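PDB 6NKD: spore germination lipase LipC from Metagenome, which probably hydrolyses the ester bonds of lipids as a member of the GDSL lipolytic family, with a likely role in spore germination. Local coordinates for residues I143-A146 / D147-S151; E89-E92 / K93-E97. All coordinates share one frame; numbering follows the deposited sequence.

Interaction 1: I143-A146 / D147-S151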
loop_
_atom_site.group_PDB
_atom_site.type_symbol
_atom_site.label_atom_id
_atom_site.label_comp_id
_atom_site.label_asym_id
_atom_site.label_seq_id
_atom_site.Cartn_x
_atom_site.Cartn_y
_atom_site.Cartn_z
ATOM N N ILE A 143 -30.460 -7.524 1.617
ATOM C CA ILE A 143 -30.916 -6.761 2.773
ATOM C C ILE A 143 -31.880 -5.694 2.272
ATOM O O ILE A 143 -31.464 -4.716 1.641
ATOM C CB ILE A 143 -29.742 -6.137 3.537
ATOM C CG1 ILE A 143 -28.751 -7.220 3.969
ATOM C CG2 ILE A 143 -30.249 -5.360 4.742
ATOM C CD1 ILE A 143 -27.528 -6.677 4.677
ATOM N N GLU A 144 -33.172 -5.875 2.554
ATOM C CA GLU A 144 -34.170 -4.926 2.073
ATOM C C GLU A 144 -33.990 -3.553 2.707
ATOM O O GLU A 144 -34.218 -2.528 2.055
ATOM C CB GLU A 144 -35.579 -5.454 2.335
ATOM C CG GLU A 144 -36.023 -6.535 1.366
ATOM C CD GLU A 144 -37.519 -6.510 1.120
ATOM O OE1 GLU A 144 -38.031 -7.435 0.454
ATOM O OE2 GLU A 144 -38.181 -5.560 1.589
ATOM N N LEU A 145 -33.582 -3.510 3.977
ATOM C CA LEU A 145 -33.373 -2.224 4.634
ATOM C C LEU A 145 -32.249 -1.444 3.966
ATOM O O LEU A 145 -32.317 -0.215 3.853
ATOM C CB LEU A 145 -33.075 -2.427 6.117
ATOM C CG LEU A 145 -32.978 -1.128 6.918
ATOM C CD1 LEU A 145 -34.358 -0.527 7.142
ATOM C CD2 LEU A 145 -32.260 -1.352 8.232
ATOM N N ALA A 146 -31.204 -2.142 3.517
ATOM C CA ALA A 146 -30.135 -1.472 2.787
ATOM C C ALA A 146 -30.637 -0.935 1.453
ATOM O O ALA A 146 -30.263 0.169 1.041
ATOM C CB ALA A 146 -28.961 -2.427 2.577
ATOM N N ASP A 147 -31.493 -1.695 0.769
ATOM C CA ASP A 147 -32.032 -1.231 -0.504
ATOM C C ASP A 147 -32.992 -0.065 -0.301
ATOM O O ASP A 147 -32.978 0.899 -1.073
ATOM C CB ASP A 147 -32.726 -2.383 -1.229
ATOM C CG ASP A 147 -33.023 -2.061 -2.681
ATOM O OD1 ASP A 147 -32.067 -2.002 -3.483
ATOM O OD2 ASP A 147 -34.209 -1.870 -3.019
ATOM N N LYS A 148 -33.828 -0.137 0.736
ATOM C CA LYS A 148 -34.763 0.949 1.013
ATOM C C LYS A 148 -34.027 2.217 1.426
ATOM O O LYS A 148 -34.382 3.318 0.989
ATOM C CB LYS A 148 -35.750 0.521 2.100
ATOM C CG LYS A 148 -36.775 1.579 2.480
ATOM C CD LYS A 148 -37.724 1.056 3.549
ATOM C CE LYS A 148 -38.850 2.039 3.833
ATOM N NZ LYS A 148 -39.827 1.496 4.821
ATOM N N TRP A 149 -32.999 2.080 2.264
ATOM C CA TRP A 149 -32.241 3.243 2.715
ATOM C C TRP A 149 -31.563 3.943 1.544
ATOM O O TRP A 149 -31.625 5.171 1.417
ATOM C CB TRP A 149 -31.205 2.816 3.756
ATOM C CG TRP A 149 -31.725 2.768 5.161
ATOM C CD1 TRP A 149 -32.960 3.156 5.594
ATOM C CD2 TRP A 149 -31.018 2.311 6.321
ATOM N NE1 TRP A 149 -33.066 2.967 6.952
ATOM C CE2 TRP A 149 -31.887 2.451 7.422
ATOM C CE3 TRP A 149 -29.734 1.800 6.536
ATOM C CZ2 TRP A 149 -31.514 2.097 8.718
ATOM C CZ3 TRP A 149 -29.366 1.448 7.823
ATOM C CH2 TRP A 149 -30.253 1.598 8.897
ATOM N N ILE A 150 -30.913 3.170 0.673
ATOM C CA ILE A 150 -30.154 3.759 -0.423
ATOM C C ILE A 150 -31.085 4.315 -1.493
ATOM O O ILE A 150 -30.785 5.342 -2.115
ATOM C CB ILE A 150 -29.169 2.715 -0.982
ATOM C CG1 ILE A 150 -28.133 2.362 0.090
ATOM C CG2 ILE A 150 -28.487 3.217 -2.246
ATOM C CD1 ILE A 150 -27.101 1.351 -0.347
ATOM N N SER A 151 -32.234 3.670 -1.713
ATOM C CA SER A 151 -33.199 4.201 -2.668
ATOM C C SER A 151 -33.744 5.549 -2.211
ATOM O O SER A 151 -33.954 6.451 -3.030
ATOM C CB SER A 151 -34.341 3.207 -2.877
ATOM O OG SER A 151 -33.861 1.969 -3.373
#
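I143 O accepts the N-H of D147, N to O 3.1 Å, the bond that starts helix 144-157, with I143 its N-cap. The i+4 to i pattern continues at E144, whose carbonyl O receives K148 N at 2.8 Å, while both side chains run into exposed positions. L145 carries the main side-chain contact, one turn from W149. With CG swung opposite the backbone N (chi1 -174°), its isobutyl group lies over the indole: CG stands 3.8 Å above the W149 ring plane, over its centre, and methyl CD2 sits 3.7 Å from the centroid of the six-membered ring, 19° off the ring normal, a CH-pi contact. CD1 leans toward the pyrrole side, 3.7 Å from W149 NE1. A146 continues the series, its O accepting I150 N 3.1 Å away, with its small side chain buried. Replacing W149 by alanine is likely to leave the L145 methyls without their aromatic face, F100 without its stacking mate and Y91 without its edge-to-face partner. In the beta-alpha-beta unit 130-134, 144-157, 166-169, the second helical turn packs W149 and I150 on L84 of helix 81-94 and W149 on V99 and L101 of helix 98-122, while D147 OD1 is hydrogen-bonded to Y172 OH.

Interaction 2: E89-E92 / K93-E97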
loop_
_atom_site.group_PDB
_atom_site.type_symbol
_atom_site.label_atom_id
_atom_site.label_comp_id
_atom_site.label_asym_id
_atom_site.label_seq_id
_atom_site.Cartn_x
_atom_site.Cartn_y
_atom_site.Cartn_z
ATOM N N GLU A 89 -24.189 -1.130 10.614
ATOM C CA GLU A 89 -23.658 -1.708 11.841
ATOM C C GLU A 89 -24.320 -1.114 13.076
ATOM O O GLU A 89 -24.507 -1.819 14.073
ATOM C CB GLU A 89 -22.143 -1.511 11.905
ATOM C CG GLU A 89 -21.392 -2.058 10.698
ATOM C CD GLU A 89 -21.617 -3.545 10.487
ATOM O OE1 GLU A 89 -21.744 -4.279 11.489
ATOM O OE2 GLU A 89 -21.664 -3.979 9.316
ATOM N N ILE A 90 -24.680 0.170 13.037
ATOM C CA ILE A 90 -25.396 0.763 14.161
ATOM C C ILE A 90 -26.808 0.201 14.238
ATOM O O ILE A 90 -27.320 -0.081 15.328
ATOM C CB ILE A 90 -25.396 2.299 14.054
ATOM C CG1 ILE A 90 -23.973 2.844 14.185
ATOM C CG2 ILE A 90 -26.289 2.908 15.124
ATOM C CD1 ILE A 90 -23.888 4.353 14.086
ATOM N N TYR A 91 -27.458 0.014 13.085
ATOM C CA TYR A 91 -28.790 -0.581 13.084
ATOM C C TYR A 91 -28.755 -2.020 13.581
ATOM O O TYR A 91 -29.709 -2.479 14.217
ATOM C CB TYR A 91 -29.404 -0.519 11.685
ATOM C CG TYR A 91 -30.797 -1.105 11.614
ATOM C CD1 TYR A 91 -31.916 -0.316 11.845
ATOM C CD2 TYR A 91 -30.993 -2.451 11.327
ATOM C CE1 TYR A 91 -33.191 -0.849 11.789
ATOM C CE2 TYR A 91 -32.265 -2.993 11.272
ATOM C CZ TYR A 91 -33.359 -2.187 11.501
ATOM O OH TYR A 91 -34.626 -2.722 11.444
ATOM N N GLU A 92 -27.669 -2.746 13.302
ATOM C CA GLU A 92 -27.570 -4.127 13.757
ATOM C C GLU A 92 -27.598 -4.219 15.277
ATOM O O GLU A 92 -28.076 -5.217 15.830
ATOM C CB GLU A 92 -26.297 -4.771 13.211
ATOM C CG GLU A 92 -26.232 -6.281 13.400
ATOM C CD GLU A 92 -27.024 -7.036 12.348
ATOM O OE1 GLU A 92 -27.140 -8.275 12.464
ATOM O OE2 GLU A 92 -27.527 -6.392 11.402
ATOM N N LYS A 93 -27.105 -3.191 15.968
ATOM C CA LYS A 93 -27.078 -3.203 17.426
ATOM C C LYS A 93 -28.293 -2.513 18.036
ATOM O O LYS A 93 -28.864 -3.017 19.008
ATOM C CB LYS A 93 -25.792 -2.544 17.940
ATOM C CG LYS A 93 -25.535 -2.774 19.426
ATOM C CD LYS A 93 -24.217 -2.165 19.897
ATOM C CE LYS A 93 -24.377 -0.701 20.286
ATOM N NZ LYS A 93 -23.154 -0.162 20.948
ATOM N N GLU A 94 -28.712 -1.376 17.479
ATOM C CA GLU A 94 -29.769 -0.574 18.082
ATOM C C GLU A 94 -31.124 -0.730 17.404
ATOM O O GLU A 94 -32.142 -0.376 18.011
ATOM C CB GLU A 94 -29.369 0.907 18.083
ATOM C CG GLU A 94 -28.065 1.182 18.819
ATOM C CD GLU A 94 -27.760 2.662 18.943
ATOM O OE1 GLU A 94 -28.486 3.473 18.330
ATOM O OE2 GLU A 94 -26.796 3.014 19.655
ATOM N N LYS A 95 -31.163 -1.240 16.171
ATOM C CA LYS A 95 -32.411 -1.483 15.441
ATOM C C LYS A 95 -33.232 -0.208 15.264
ATOM O O LYS A 95 -34.460 -0.256 15.155
ATOM C CB LYS A 95 -33.248 -2.573 16.117
ATOM C CG LYS A 95 -32.580 -3.940 16.135
ATOM C CD LYS A 95 -32.562 -4.577 14.752
ATOM C CE LYS A 95 -33.826 -5.383 14.495
ATOM N NZ LYS A 95 -33.937 -6.543 15.427
ATOM N N ASP A 96 -32.564 0.941 15.228
ATOM C CA ASP A 96 -33.223 2.218 14.988
ATOM C C ASP A 96 -33.173 2.522 13.495
ATOM O O ASP A 96 -32.088 2.643 12.917
ATOM C CB ASP A 96 -32.558 3.334 15.793
ATOM C CG ASP A 96 -33.318 4.646 15.717
ATOM O OD1 ASP A 96 -34.395 4.684 15.084
ATOM O OD2 ASP A 96 -32.837 5.644 16.295
ATOM N N GLU A 97 -34.346 2.641 12.875
ATOM C CA GLU A 97 -34.430 2.903 11.445
ATOM C C GLU A 97 -34.133 4.355 11.093
ATOM O O GLU A 97 -34.002 4.676 9.907
ATOM C CB GLU A 97 -35.819 2.507 10.935
ATOM C CG GLU A 97 -35.872 2.116 9.470
ATOM C CD GLU A 97 -37.187 1.457 9.099
ATOM O OE1 GLU A 97 -37.250 0.814 8.030
ATOM O OE2 GLU A 97 -38.156 1.579 9.878
#
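The last turn of helix 81-94 ends as E94 N bonds to I90 O at 2.9 Å and K95 N to Y91 O at 2.7 Å, after which K95 turns to a positive phi of 59° and the chain leaves the helix. This is a helix C-terminus closed by a residue in left-handed conformation, here leading almost directly into helix 98-122 of the GDSL hydrolase fold. E94 N approaches I90 O nearly along the C=O axis, whereas K93 N reaches the same oxygen less favourably, from above the carbonyl plane. I90 and E94 lie side by side, with CG2 of I90 against the carboxylate of E94. The Y91 ring carries the side-chain contact. Its CG stands opposite the backbone N (chi1 -179°), bringing the ring beneath the departing chain: K95 CA rests over one face, 3.9 Å from the ring centroid, and the bent lysine sets its CD 3.8 Å from Y91 CE2. D96 OD1 caps the backbone N of H98, two residues on, as helix 98-122 begins. E89 and K93 pack on E116 of the second subunit. In the Y91 ring plane, at the edge, backbone D96 O faces Y91 CD1 at 3.2 Å.

In the fold
From the N terminus, interaction 2 comes first, at the exit of helix 81-94, and interaction 1 follows at the entry of helix 144-157. Interaction 1 spans one helical turn, interaction 2 the last turn and the bend after it, and the two stand in series, neither nested nor crossed. Helix 98-122 and strand 130-134 run between them, yet their centres are 13 Å apart and they meet directly: L145 CD2 packs 3.5 Å from Y91 CE2, and the Y91 and W149 rings are edge-to-face. E97 joins in, its OE1 3.3 Å from L145 CD1. With F100 of helix 98-122 stacked on W149, the pair illustrates how three helices, 81-94, 98-122 and 144-157, meet around one tryptophan.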